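Local coordinates for tRNA(Phe) 7-((3-amino-3-carboxypropyl)-4-demethylwyosine(37)-N(4))-methyltransferase 1 (Pyrococcus horikoshii, PDB 2IT2), which probably methylates the N-4 position of a wybutosine precursor at position 37 of tRNA(Phe), taking the methyl group from S-adenosyl-L-methionine, at residues 33-36 with 37-41; 80-83 with 84-88. All coordinates share one frame; numbering follows the deposited sequence.

How the contacts relate
Contacts 1 and 2 show two ways of starting a short helix. In 33-41 a 3-10 turn runs into helix 36-43 with an isoleucine at the N-cap, whereas in 80-88 a serine and a glutamate form a capping box before helix 84-91. The two lie in series along the chain with centres about 24 Å apart, yet they meet at one point: E33 OE2 and R80 NH2 make a 2.6 Å salt bridge. Both also lean on the long helix 167-194, contact 1 near L188 and contact 2 near L170 and N178. The salt bridge thus joins the loops that lead into the two helices.

Contact 1: 33-36 with 37-41; sequences EDII and PLLKK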
loop_
_atom_site.group_PDB
_atom_site.type_symbol
_atom_site.label_atom_id
_atom_site.label_comp_id
_atom_site.label_asym_id
_atom_site.label_seq_id
_atom_site.Cartn_x
_atom_site.Cartn_y
_atom_site.Cartn_z
ATOM N N GLU B 33 22.710 2.795 -0.440
ATOM C CA GLU B 33 23.486 3.618 -1.368
ATOM C C GLU B 33 22.782 3.990 -2.668
ATOM O O GLU B 33 23.034 5.054 -3.231
ATOM C CB GLU B 33 24.807 2.933 -1.708
ATOM C CG GLU B 33 24.639 1.554 -2.308
ATOM C CD GLU B 33 24.815 0.464 -1.278
ATOM O OE1 GLU B 33 24.157 0.539 -0.224
ATOM O OE2 GLU B 33 25.614 -0.466 -1.518
ATOM N N ASP B 34 21.916 3.106 -3.147
ATOM C CA ASP B 34 21.176 3.334 -4.385
ATOM C C ASP B 34 20.460 4.683 -4.428
ATOM O O ASP B 34 20.450 5.348 -5.465
ATOM C CB ASP B 34 20.139 2.223 -4.576
ATOM C CG ASP B 34 19.505 2.237 -5.960
ATOM O OD1 ASP B 34 18.908 3.264 -6.355
ATOM O OD2 ASP B 34 19.606 1.206 -6.656
ATOM N N ILE B 35 19.863 5.082 -3.307
ATOM C CA ILE B 35 19.114 6.331 -3.250
ATOM C C ILE B 35 19.792 7.484 -2.537
ATOM O O ILE B 35 19.156 8.506 -2.276
ATOM C CB ILE B 35 17.738 6.123 -2.602
ATOM C CG1 ILE B 35 17.904 5.584 -1.176
ATOM C CG2 ILE B 35 16.907 5.197 -3.469
ATOM C CD1 ILE B 35 16.599 5.400 -0.428
ATOM N N ILE B 36 21.069 7.342 -2.216
ATOM C CA ILE B 36 21.754 8.436 -1.552
ATOM C C ILE B 36 21.685 9.710 -2.400
ATOM O O ILE B 36 21.406 10.787 -1.881
ATOM C CB ILE B 36 23.210 8.051 -1.232
ATOM C CG1 ILE B 36 23.201 7.002 -0.120
ATOM C CG2 ILE B 36 24.019 9.268 -0.793
ATOM C CD1 ILE B 36 24.578 6.528 0.279
ATOM N N PRO B 37 21.933 9.608 -3.717
ATOM C CA PRO B 37 21.866 10.821 -4.544
ATOM C C PRO B 37 20.489 11.491 -4.488
ATOM O O PRO B 37 20.393 12.713 -4.418
ATOM C CB PRO B 37 22.188 10.300 -5.936
ATOM C CG PRO B 37 23.134 9.169 -5.647
ATOM C CD PRO B 37 22.474 8.475 -4.492
ATOM N N LEU B 38 19.434 10.680 -4.521
ATOM C CA LEU B 38 18.061 11.179 -4.473
ATOM C C LEU B 38 17.779 11.867 -3.145
ATOM O O LEU B 38 17.164 12.929 -3.115
ATOM C CB LEU B 38 17.066 10.029 -4.685
ATOM C CG LEU B 38 15.574 10.315 -4.493
ATOM C CD1 LEU B 38 15.102 11.407 -5.451
ATOM C CD2 LEU B 38 14.805 9.026 -4.721
ATOM N N LEU B 39 18.232 11.269 -2.044
ATOM C CA LEU B 39 17.996 11.877 -0.738
ATOM C C LEU B 39 18.722 13.210 -0.638
ATOM O O LEU B 39 18.174 14.180 -0.117
ATOM C CB LEU B 39 18.463 10.967 0.402
ATOM C CG LEU B 39 17.756 9.616 0.493
ATOM C CD1 LEU B 39 18.374 8.832 1.629
ATOM C CD2 LEU B 39 16.274 9.792 0.716
ATOM N N LYS B 40 19.955 13.270 -1.129
ATOM C CA LYS B 40 20.674 14.533 -1.059
ATOM C C LYS B 40 19.984 15.580 -1.914
ATOM O O LYS B 40 19.937 16.747 -1.536
ATOM C CB LYS B 40 22.120 14.368 -1.506
ATOM C CG LYS B 40 22.913 13.484 -0.577
ATOM C CD LYS B 40 24.331 13.329 -1.078
ATOM C CE LYS B 40 25.173 12.459 -0.154
ATOM N NZ LYS B 40 26.553 12.279 -0.694
ATOM N N LYS B 41 19.440 15.165 -3.057
ATOM C CA LYS B 41 18.747 16.096 -3.942
ATOM C C LYS B 41 17.469 16.648 -3.299
ATOM O O LYS B 41 17.188 17.842 -3.392
ATOM C CB LYS B 41 18.389 15.419 -5.273
ATOM C CG LYS B 41 18.180 16.400 -6.428
ATOM C CD LYS B 41 19.477 17.117 -6.766
ATOM C CE LYS B 41 19.320 18.058 -7.944
ATOM N NZ LYS B 41 18.308 19.108 -7.670
#
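I35 and L39 meet at the N-terminus of helix 36-43, where a 3-10 turn at 33-34 passes into the first helical turn and I35 takes the N-cap position. The buried face is made by I35, L38 and L39. The carbonyl of I35 receives the amide of L39 (I35 O to L39 N 2.9 Å), with an N-H...O angle of 162°, and L39 CG rests against the same oxygen at 3.3 Å. Side-chain contact within this face is looser: I35 CG1 and L39 CD1 are 4.3 Å apart, and I35 CB and L38 CB 4.5 Å. The rest of the fold does the closing, since L188 of helix 167-194 and L108 of strand 98-112 touch both I35 and L38, while L39 packs on T50 of strand 48-63.

The outer side reverses the balance, for here the neighbours are close although solvent is near. With CG1 of I36 turned beside its backbone N (chi1 -70°), CG2 stands anti to that N and reaches forward along the helix, against the aliphatic part of K40; I36 CG2 to K40 CE is only 3.5 Å, tighter than usual carbon packing. The two side chains run alongside each other and point the same way, K40 extended from CG outward. P37, also exposed, has no amide hydrogen to give, which suits the first turn of a helix, where amides have no preceding carbonyls of their own helix to reach. At the entry to the turn, D34 is held from outside by a salt bridge between its OD2 and K185 of helix 167-194. One turn on, the K40 amide closes the outer side on the carbonyl of I36, K40 N to I36 O at 3.0 Å.

Contact 2: 80-83 with 84-88; sequences REVS and LYEVL
The carboxylate of E86 is the flat group around which V82 and S83 gather. The CB and CG1 atoms of V82 lie to one side of its plane, V82 CB 3.7 Å from E86 OE1, while S83 OG stands to the other side, offset from the group. At the edge, the backbone amide of S83 reaches the anti lone pair of OE1, the one turned away from OE2, with S83 N to E86 OE1 at 3.2 Å. A water, also near the plane of the group, lies 2.9 Å from E86 OE1 and can donate to it and to E81 O, although more acceptors are in reach than it has protons.

This exchange is a capping box at the start of helix 84-91. S83 is the N-cap, and its chi1 of 56° puts OG between the backbone N and the carbonyl carbon, from where it faces the first turn. There it accepts the amide of E86 in a nearly straight but weak bond, E86 N to S83 OG 3.5 Å. OG in turn gives a weak bond to OE1. The first ordinary helical bond follows, V87 N to S83 O at 3.3 Å. Beside the polar cluster the buried V82 and V87 cross at about a right angle, V82 CG2 to V87 CG2 3.6 Å, and helix 167-194 borders the start, N178 OD1 accepting from V82 N and L170 touching L84.

Replacing E86 by alanine removes the carboxylate, which would probably leave the S83 amide without its acceptor and OG freer to turn. Chemically, the box pairs side-chain oxygens with the N-H groups at a helix start, which have no preceding carbonyl of the helix to reach, and the partial positive charge expected there is likely to suit a negative carboxylate.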
loop_
_atom_site.group_PDB
_atom_site.type_symbol
_atom_site.label_atom_id
_atom_site.label_comp_id
_atom_site.label_asym_id
_atom_site.label_seq_id
_atom_site.Cartn_x
_atom_site.Cartn_y
_atom_site.Cartn_z
ATOM N N ARG B 80 19.069 -5.357 -3.927
ATOM C CA ARG B 80 19.536 -5.454 -5.300
ATOM C C ARG B 80 18.818 -6.578 -6.042
ATOM O O ARG B 80 18.196 -7.450 -5.450
ATOM C CB ARG B 80 21.040 -5.726 -5.273
ATOM C CG ARG B 80 21.858 -4.450 -5.071
ATOM C CD ARG B 80 23.358 -4.688 -5.283
ATOM N NE ARG B 80 24.123 -3.484 -4.948
ATOM C CZ ARG B 80 24.628 -3.398 -3.704
ATOM N NH1 ARG B 80 24.431 -4.378 -2.838
ATOM N NH2 ARG B 80 25.336 -2.321 -3.350
ATOM N N GLU B 81 19.012 -6.732 -7.345
ATOM C CA GLU B 81 18.529 -7.925 -8.027
ATOM C C GLU B 81 19.336 -9.105 -7.495
ATOM O O GLU B 81 20.492 -8.948 -7.098
ATOM C CB GLU B 81 18.724 -7.793 -9.531
ATOM C CG GLU B 81 18.033 -6.588 -10.117
ATOM C CD GLU B 81 18.290 -6.440 -11.594
ATOM O OE1 GLU B 81 17.764 -7.259 -12.378
ATOM O OE2 GLU B 81 19.027 -5.502 -11.962
ATOM N N VAL B 82 18.732 -10.286 -7.499
ATOM C CA VAL B 82 19.391 -11.469 -6.966
ATOM C C VAL B 82 19.601 -12.600 -7.965
ATOM O O VAL B 82 19.055 -12.607 -9.066
ATOM C CB VAL B 82 18.599 -12.030 -5.755
ATOM C CG1 VAL B 82 18.472 -10.969 -4.668
ATOM C CG2 VAL B 82 17.216 -12.490 -6.212
ATOM N N SER B 83 20.420 -13.560 -7.558
ATOM C CA SER B 83 20.693 -14.723 -8.384
ATOM C C SER B 83 20.021 -15.900 -7.705
ATOM O O SER B 83 19.717 -15.823 -6.487
ATOM C CB SER B 83 22.186 -14.988 -8.486
ATOM O OG SER B 83 22.780 -15.146 -7.204
ATOM N N LEU B 84 19.781 -16.980 -8.467
ATOM C CA LEU B 84 19.118 -18.170 -7.911
ATOM C C LEU B 84 19.961 -18.719 -6.764
ATOM O O LEU B 84 19.409 -19.187 -5.805
ATOM C CB LEU B 84 18.954 -19.260 -8.958
ATOM C CG LEU B 84 17.927 -20.386 -8.904
ATOM C CD1 LEU B 84 16.637 -19.935 -8.190
ATOM C CD2 LEU B 84 17.707 -20.842 -10.374
ATOM N N TYR B 85 21.295 -18.636 -6.857
ATOM C CA TYR B 85 22.216 -19.126 -5.810
ATOM C C TYR B 85 21.947 -18.470 -4.468
ATOM O O TYR B 85 21.789 -19.153 -3.457
ATOM C CB TYR B 85 23.691 -18.876 -6.186
ATOM C CG TYR B 85 24.641 -19.189 -5.049
ATOM C CD1 TYR B 85 24.950 -20.508 -4.715
ATOM C CD2 TYR B 85 25.224 -18.166 -4.299
ATOM C CE1 TYR B 85 25.814 -20.802 -3.663
ATOM C CE2 TYR B 85 26.092 -18.450 -3.242
ATOM C CZ TYR B 85 26.384 -19.772 -2.933
ATOM O OH TYR B 85 27.246 -20.069 -1.901
ATOM N N GLU B 86 21.916 -17.142 -4.469
ATOM C CA GLU B 86 21.653 -16.378 -3.262
ATOM C C GLU B 86 20.333 -16.803 -2.614
ATOM O O GLU B 86 20.263 -17.023 -1.407
ATOM C CB GLU B 86 21.599 -14.875 -3.582
ATOM C CG GLU B 86 22.949 -14.230 -3.870
ATOM C CD GLU B 86 22.848 -12.743 -4.181
ATOM O OE1 GLU B 86 22.206 -12.383 -5.194
ATOM O OE2 GLU B 86 23.414 -11.940 -3.410
ATOM N N VAL B 87 19.288 -16.920 -3.425
ATOM C CA VAL B 87 17.980 -17.282 -2.905
ATOM C C VAL B 87 17.995 -18.698 -2.342
ATOM O O VAL B 87 17.456 -18.951 -1.268
ATOM C CB VAL B 87 16.895 -17.121 -4.005
ATOM C CG1 VAL B 87 15.540 -17.548 -3.471
ATOM C CG2 VAL B 87 16.841 -15.657 -4.468
ATOM N N LEU B 88 18.634 -19.616 -3.056
ATOM C CA LEU B 88 18.709 -20.996 -2.591
ATOM C C LEU B 88 19.429 -21.104 -1.254
ATOM O O LEU B 88 19.053 -21.910 -0.401
ATOM C CB LEU B 88 19.419 -21.853 -3.628
ATOM C CG LEU B 88 18.674 -21.965 -4.956
ATOM C CD1 LEU B 88 19.597 -22.549 -6.012
ATOM C CD2 LEU B 88 17.435 -22.823 -4.766
HETATM O O HOH W 1 22.133 -9.554 -4.712
#